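Leucine-rich repeat protein (PDB 4ECN) is of unknown function but, as an extracellular leucine-rich repeat protein with DUF4458 domains, probably binds other proteins. Local coordinates at residues A[329-334]-A[354-359]; A[622-627]-A[644-649]. All coordinates share one frame; numbering follows the deposited sequence.

Contact 1: A[329-334]-A[354-359]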
loop_
_atom_site.group_PDB
_atom_site.type_symbol
_atom_site.label_atom_id
_atom_site.label_comp_id
_atom_site.label_asym_id
_atom_site.label_seq_id
_atom_site.Cartn_x
_atom_site.Cartn_y
_atom_site.Cartn_z
ATOM N N SER A 329 -0.278 5.511 11.334
ATOM C CA SER A 329 0.105 4.601 10.249
ATOM C C SER A 329 1.592 4.276 10.327
ATOM O O SER A 329 2.435 5.167 10.203
ATOM C CB SER A 329 -0.243 5.168 8.869
ATOM O OG SER A 329 0.127 4.249 7.851
ATOM N N LEU A 330 1.914 2.999 10.535
ATOM C CA LEU A 330 3.305 2.546 10.586
ATOM C C LEU A 330 3.740 2.030 9.210
ATOM O O LEU A 330 4.868 1.567 9.053
ATOM C CB LEU A 330 3.495 1.471 11.658
ATOM C CG LEU A 330 3.077 1.842 13.074
ATOM C CD1 LEU A 330 3.369 0.715 14.015
ATOM C CD2 LEU A 330 3.774 3.129 13.567
ATOM N N ALA A 331 2.852 2.139 8.211
ATOM C CA ALA A 331 3.102 1.711 6.843
ATOM C C ALA A 331 4.286 2.478 6.228
ATOM O O ALA A 331 4.365 3.703 6.369
ATOM C CB ALA A 331 1.848 1.917 6.002
ATOM N N GLY A 332 5.180 1.729 5.561
ATOM C CA GLY A 332 6.347 2.247 4.858
ATOM C C GLY A 332 7.640 2.310 5.641
ATOM O O GLY A 332 8.715 2.317 5.039
ATOM N N PHE A 333 7.569 2.324 6.977
ATOM C CA PHE A 333 8.748 2.477 7.833
ATOM C C PHE A 333 9.567 1.219 8.023
ATOM O O PHE A 333 10.773 1.324 8.277
ATOM C CB PHE A 333 8.331 2.959 9.211
ATOM C CG PHE A 333 7.858 4.383 9.196
ATOM C CD1 PHE A 333 8.757 5.426 9.007
ATOM C CD2 PHE A 333 6.532 4.689 9.436
ATOM C CE1 PHE A 333 8.330 6.742 9.021
ATOM C CE2 PHE A 333 6.105 6.008 9.456
ATOM C CZ PHE A 333 7.008 7.027 9.248
ATOM N N GLY A 334 8.919 0.060 7.954
ATOM C CA GLY A 334 9.584 -1.222 8.164
ATOM C C GLY A 334 9.831 -1.477 9.629
ATOM O O GLY A 334 10.980 -1.643 10.049
ATOM N N PHE A 354 -0.769 -0.908 10.310
ATOM C CA PHE A 354 0.537 -1.552 10.531
ATOM C C PHE A 354 1.160 -2.063 9.223
ATOM O O PHE A 354 2.325 -2.483 9.184
ATOM C CB PHE A 354 0.376 -2.725 11.507
ATOM C CG PHE A 354 -0.176 -2.314 12.848
ATOM C CD1 PHE A 354 0.638 -1.694 13.797
ATOM C CD2 PHE A 354 -1.502 -2.558 13.175
ATOM C CE1 PHE A 354 0.130 -1.317 15.042
ATOM C CE2 PHE A 354 -2.004 -2.213 14.438
ATOM C CZ PHE A 354 -1.185 -1.591 15.362
ATOM N N GLY A 355 0.362 -2.030 8.170
ATOM C CA GLY A 355 0.740 -2.469 6.836
ATOM C C GLY A 355 -0.376 -2.206 5.859
ATOM O O GLY A 355 -1.486 -1.883 6.287
ATOM N N THR A 356 -0.107 -2.366 4.547
ATOM C CA THR A 356 -1.058 -2.080 3.456
ATOM C C THR A 356 -0.703 -2.897 2.228
ATOM O O THR A 356 0.463 -3.212 2.003
ATOM C CB THR A 356 -1.004 -0.572 3.177
ATOM O OG1 THR A 356 -1.786 0.077 4.165
ATOM C CG2 THR A 356 -1.527 -0.181 1.873
ATOM N N HIS A 357 -1.711 -3.238 1.429
ATOM C CA HIS A 357 -1.518 -3.961 0.178
ATOM C C HIS A 357 -0.742 -3.101 -0.841
ATOM O O HIS A 357 -0.116 -3.641 -1.751
ATOM C CB HIS A 357 -2.877 -4.397 -0.401
ATOM C CG HIS A 357 -3.826 -3.275 -0.622
ATOM N ND1 HIS A 357 -4.669 -2.848 0.376
ATOM C CD2 HIS A 357 -4.020 -2.509 -1.721
ATOM C CE1 HIS A 357 -5.343 -1.827 -0.138
ATOM N NE2 HIS A 357 -4.997 -1.602 -1.403
ATOM N N SER A 358 -0.750 -1.775 -0.641
ATOM C CA SER A 358 -0.162 -0.722 -1.474
ATOM C C SER A 358 1.213 -0.216 -0.928
ATOM O O SER A 358 1.861 0.597 -1.587
ATOM C CB SER A 358 -1.148 0.446 -1.546
ATOM O OG SER A 358 -0.903 1.313 -2.642
ATOM N N GLU A 359 1.654 -0.701 0.255
ATOM C CA GLU A 359 2.871 -0.273 0.950
ATOM C C GLU A 359 4.122 -0.271 0.008
ATOM O O GLU A 359 4.826 0.744 -0.071
ATOM C CB GLU A 359 3.107 -1.194 2.158
ATOM C CG GLU A 359 3.712 -0.563 3.407
ATOM C CD GLU A 359 3.732 -1.503 4.604
ATOM O OE1 GLU A 359 3.072 -2.568 4.531
ATOM O OE2 GLU A 359 4.453 -1.209 5.588
#
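Two successive loops of the leucine-rich repeat solenoid meet where Leu330 touches Phe354 and Gly332 bonds to Glu359. Each loop follows a strand of the parallel ladder, 325-329 and 351-353, where the chain leaves the sheet. Leu330 and Phe354 lie side by side and point the same way. CD1 of Leu330 comes up to the rim of the Phe354 ring, near its plane, and meets CD1 at 3.6 Å. Both side chains have CG anti to the carbonyl carbon (chi1 -56° and -59°), which turns them in the same direction off neighbouring rungs. Apolar side chains of successive turns stack in this way inside a leucine-rich repeat solenoid. The row goes on in the next rung, where the ring of Phe455 meets that of Phe354 with the planes nearly parallel. Leu330 also touches Leu281 and Trp286 from loops.

Further along, the link is polar. Glu359 ends a type I turn that starts at Thr356. Its side chain is extended beyond CG and reaches back to the first loop. The N-H of Gly332 points almost straight at Glu359 OE2, with N to OE2 3.0 Å and an angle of 172° at the hydrogen. OE2 takes this bond on its anti lone pair. The other oxygen, OE1, receives the N-H of Thr356 at 3.2 Å between N and OE1, from well above the carboxylate plane. Thr434 and Asn457 also bond to OE1, so the buried carboxylate is held from both loops and by residues later in the chain. These donors would help to stabilise a negative charge there. The CB of Ala331 packs against CG of Glu359 at 4.0 Å.

Contact 2: A[622-627]-A[644-649]; sequences EGLGFS and YVMGSV
Gly623 and Leu624 pair in parallel with Ser648 and Val649, as adjacent strands do in the ladder of a leucine-rich repeat. The N-H of Leu624 bonds to Ser648 O, with 3.2 Å between N and O. At the start of the pairing, Glu622 O takes the N-H of Ser648 at 3.0 Å between O and N, and a weak, bent bond from Gly647 N. The chain turns a corner at Gly647, and two successive N-H groups come near this one carbonyl. Between these bonds the CA of Gly623 makes a C-H contact with Ser648 O.

The tight side is the one that carries Leu624 and Val649. Leu624 has CG anti to the carbonyl carbon (chi1 -54°). Its CD1 touches both neighbours on the other segment: SE of Met646, a selenomethionine, at 3.7 Å and CG1 of Val649 at 4.1 Å. The Leu624 and Met646 side chains cross at about a right angle. Phe626 is more distant, with CE1 at the rim of its ring 4.5 Å from Val649 CG1.

The side of Gly623 and Ser648 is looser and partly watered. OG of Ser648 lies 3.6 Å from CA of Gly623. A water gives a hydrogen bond to Leu624 O and has a weak one with Ser648 OG. Glu622 is exposed. Its chain bends at chi2 (47°) and lays OE2 3.5 Å from Gly647 CA, while another water donates to OE1 and, weakly, to Tyr644 OH.

Strand 675-679 continues the sheet beyond Val649, with Val678 against that side chain and Ala675 against Met646. Strand 596-601 lies beside strand 623-625: Gly625 makes backbone bonds with Leu600 and Leu602, and the Leu600 side chain touches Leu624 and Phe626.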
loop_
_atom_site.group_PDB
_atom_site.type_symbol
_atom_site.label_atom_id
_atom_site.label_comp_id
_atom_site.label_asym_id
_atom_site.label_seq_id
_atom_site.Cartn_x
_atom_site.Cartn_y
_atom_site.Cartn_z
ATOM N N GLU A 622 -20.097 -2.727 -12.994
ATOM C CA GLU A 622 -19.292 -2.259 -14.114
ATOM C C GLU A 622 -18.816 -3.505 -14.914
ATOM O O GLU A 622 -19.409 -3.788 -15.951
ATOM C CB GLU A 622 -18.142 -1.334 -13.683
ATOM C CG GLU A 622 -17.270 -0.854 -14.840
ATOM C CD GLU A 622 -17.938 -0.308 -16.095
ATOM O OE1 GLU A 622 -18.853 0.545 -15.988
ATOM O OE2 GLU A 622 -17.508 -0.720 -17.198
ATOM N N GLY A 623 -17.837 -4.260 -14.409
ATOM C CA GLY A 623 -17.318 -5.454 -15.072
ATOM C C GLY A 623 -17.141 -6.632 -14.138
ATOM O O GLY A 623 -16.596 -6.498 -13.028
ATOM N N LEU A 624 -17.635 -7.795 -14.579
ATOM C CA LEU A 624 -17.582 -9.068 -13.863
ATOM C C LEU A 624 -16.500 -9.970 -14.455
ATOM O O LEU A 624 -16.307 -9.965 -15.673
ATOM C CB LEU A 624 -18.943 -9.737 -13.956
ATOM C CG LEU A 624 -20.151 -8.931 -13.501
ATOM C CD1 LEU A 624 -21.399 -9.700 -13.771
ATOM C CD2 LEU A 624 -20.091 -8.611 -12.014
ATOM N N GLY A 625 -15.792 -10.714 -13.610
ATOM C CA GLY A 625 -14.711 -11.577 -14.068
ATOM C C GLY A 625 -14.934 -13.046 -13.812
ATOM O O GLY A 625 -15.140 -13.458 -12.659
ATOM N N PHE A 626 -14.914 -13.842 -14.901
ATOM C CA PHE A 626 -15.050 -15.302 -14.864
ATOM C C PHE A 626 -13.976 -15.933 -15.740
ATOM O O PHE A 626 -14.087 -17.107 -16.110
ATOM C CB PHE A 626 -16.449 -15.763 -15.323
ATOM C CG PHE A 626 -17.632 -14.998 -14.781
ATOM C CD1 PHE A 626 -18.122 -13.878 -15.448
ATOM C CD2 PHE A 626 -18.273 -15.410 -13.618
ATOM C CE1 PHE A 626 -19.214 -13.183 -14.956
ATOM C CE2 PHE A 626 -19.372 -14.715 -13.126
ATOM C CZ PHE A 626 -19.832 -13.604 -13.796
ATOM N N SER A 627 -12.953 -15.149 -16.110
ATOM C CA SER A 627 -11.899 -15.607 -16.992
ATOM C C SER A 627 -11.002 -16.608 -16.314
ATOM O O SER A 627 -10.963 -16.673 -15.090
ATOM C CB SER A 627 -11.059 -14.433 -17.481
ATOM O OG SER A 627 -10.192 -13.998 -16.449
ATOM N N TYR A 644 -30.872 -1.739 -16.596
ATOM C CA TYR A 644 -29.491 -1.331 -16.347
ATOM C C TYR A 644 -28.567 -2.196 -17.208
ATOM O O TYR A 644 -28.681 -3.425 -17.221
ATOM C CB TYR A 644 -29.079 -1.365 -14.839
ATOM C CG TYR A 644 -27.610 -1.020 -14.647
ATOM C CD1 TYR A 644 -27.138 0.269 -14.895
ATOM C CD2 TYR A 644 -26.667 -2.013 -14.366
ATOM C CE1 TYR A 644 -25.773 0.569 -14.847
ATOM C CE2 TYR A 644 -25.297 -1.718 -14.295
ATOM C CZ TYR A 644 -24.857 -0.422 -14.531
ATOM O OH TYR A 644 -23.517 -0.095 -14.469
ATOM N N VAL A 645 -27.640 -1.544 -17.914
ATOM C CA VAL A 645 -26.720 -2.256 -18.788
ATOM C C VAL A 645 -25.322 -2.201 -18.181
ATOM O O VAL A 645 -24.676 -1.140 -18.172
ATOM C CB VAL A 645 -26.755 -1.692 -20.249
ATOM C CG1 VAL A 645 -25.740 -2.385 -21.146
ATOM C CG2 VAL A 645 -28.151 -1.803 -20.848
HETATM N N MSE A 646 -24.846 -3.377 -17.703
HETATM C CA MSE A 646 -23.488 -3.576 -17.166
HETATM C C MSE A 646 -22.437 -3.195 -18.202
HETATM O O MSE A 646 -22.716 -3.253 -19.404
HETATM C CB MSE A 646 -23.267 -5.031 -16.745
HETATM C CG MSE A 646 -24.299 -5.568 -15.774
HETATM SE SE MSE A 646 -23.889 -7.435 -15.344
HETATM C CE MSE A 646 -24.118 -8.291 -17.125
ATOM N N GLY A 647 -21.252 -2.809 -17.749
ATOM C CA GLY A 647 -20.167 -2.456 -18.656
ATOM C C GLY A 647 -19.641 -3.646 -19.441
ATOM O O GLY A 647 -19.414 -3.534 -20.657
ATOM N N SER A 648 -19.463 -4.811 -18.761
ATOM C CA SER A 648 -18.915 -5.991 -19.417
ATOM C C SER A 648 -18.971 -7.314 -18.589
ATOM O O SER A 648 -19.049 -7.301 -17.354
ATOM C CB SER A 648 -17.446 -5.733 -19.739
ATOM O OG SER A 648 -16.702 -5.367 -18.585
ATOM N N VAL A 649 -18.853 -8.451 -19.299
ATOM C CA VAL A 649 -18.680 -9.768 -18.706
ATOM C C VAL A 649 -17.447 -10.347 -19.345
ATOM O O VAL A 649 -17.313 -10.250 -20.575
ATOM C CB VAL A 649 -19.894 -10.718 -18.789
ATOM C CG1 VAL A 649 -20.987 -10.285 -17.840
ATOM C CG2 VAL A 649 -20.422 -10.859 -20.213
HETATM O O HOH W 1 -21.616 1.012 -17.040
HETATM O O HOH W 2 -15.225 -7.877 -16.975
#

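In the fold
Both contacts join consecutive turns of the same leucine-rich repeat solenoid, and contact 1 closes along the chain before contact 2 opens. Their centres are 32 Å apart and their nearest atoms about 17 Å, so they do not touch. Contact 1 is near the middle of the chain, about 6 Å from its centre, just past strands 325-329 and 351-353, near the start of the first repeat sheet. Contact 2 is about 26 Å from that centre, at the first pair of strands of the second repeat sheet. The sodium ion, at the site of Gln314 and Val317, is about 12 Å from the Leu330 side chain and is not part of contact 1.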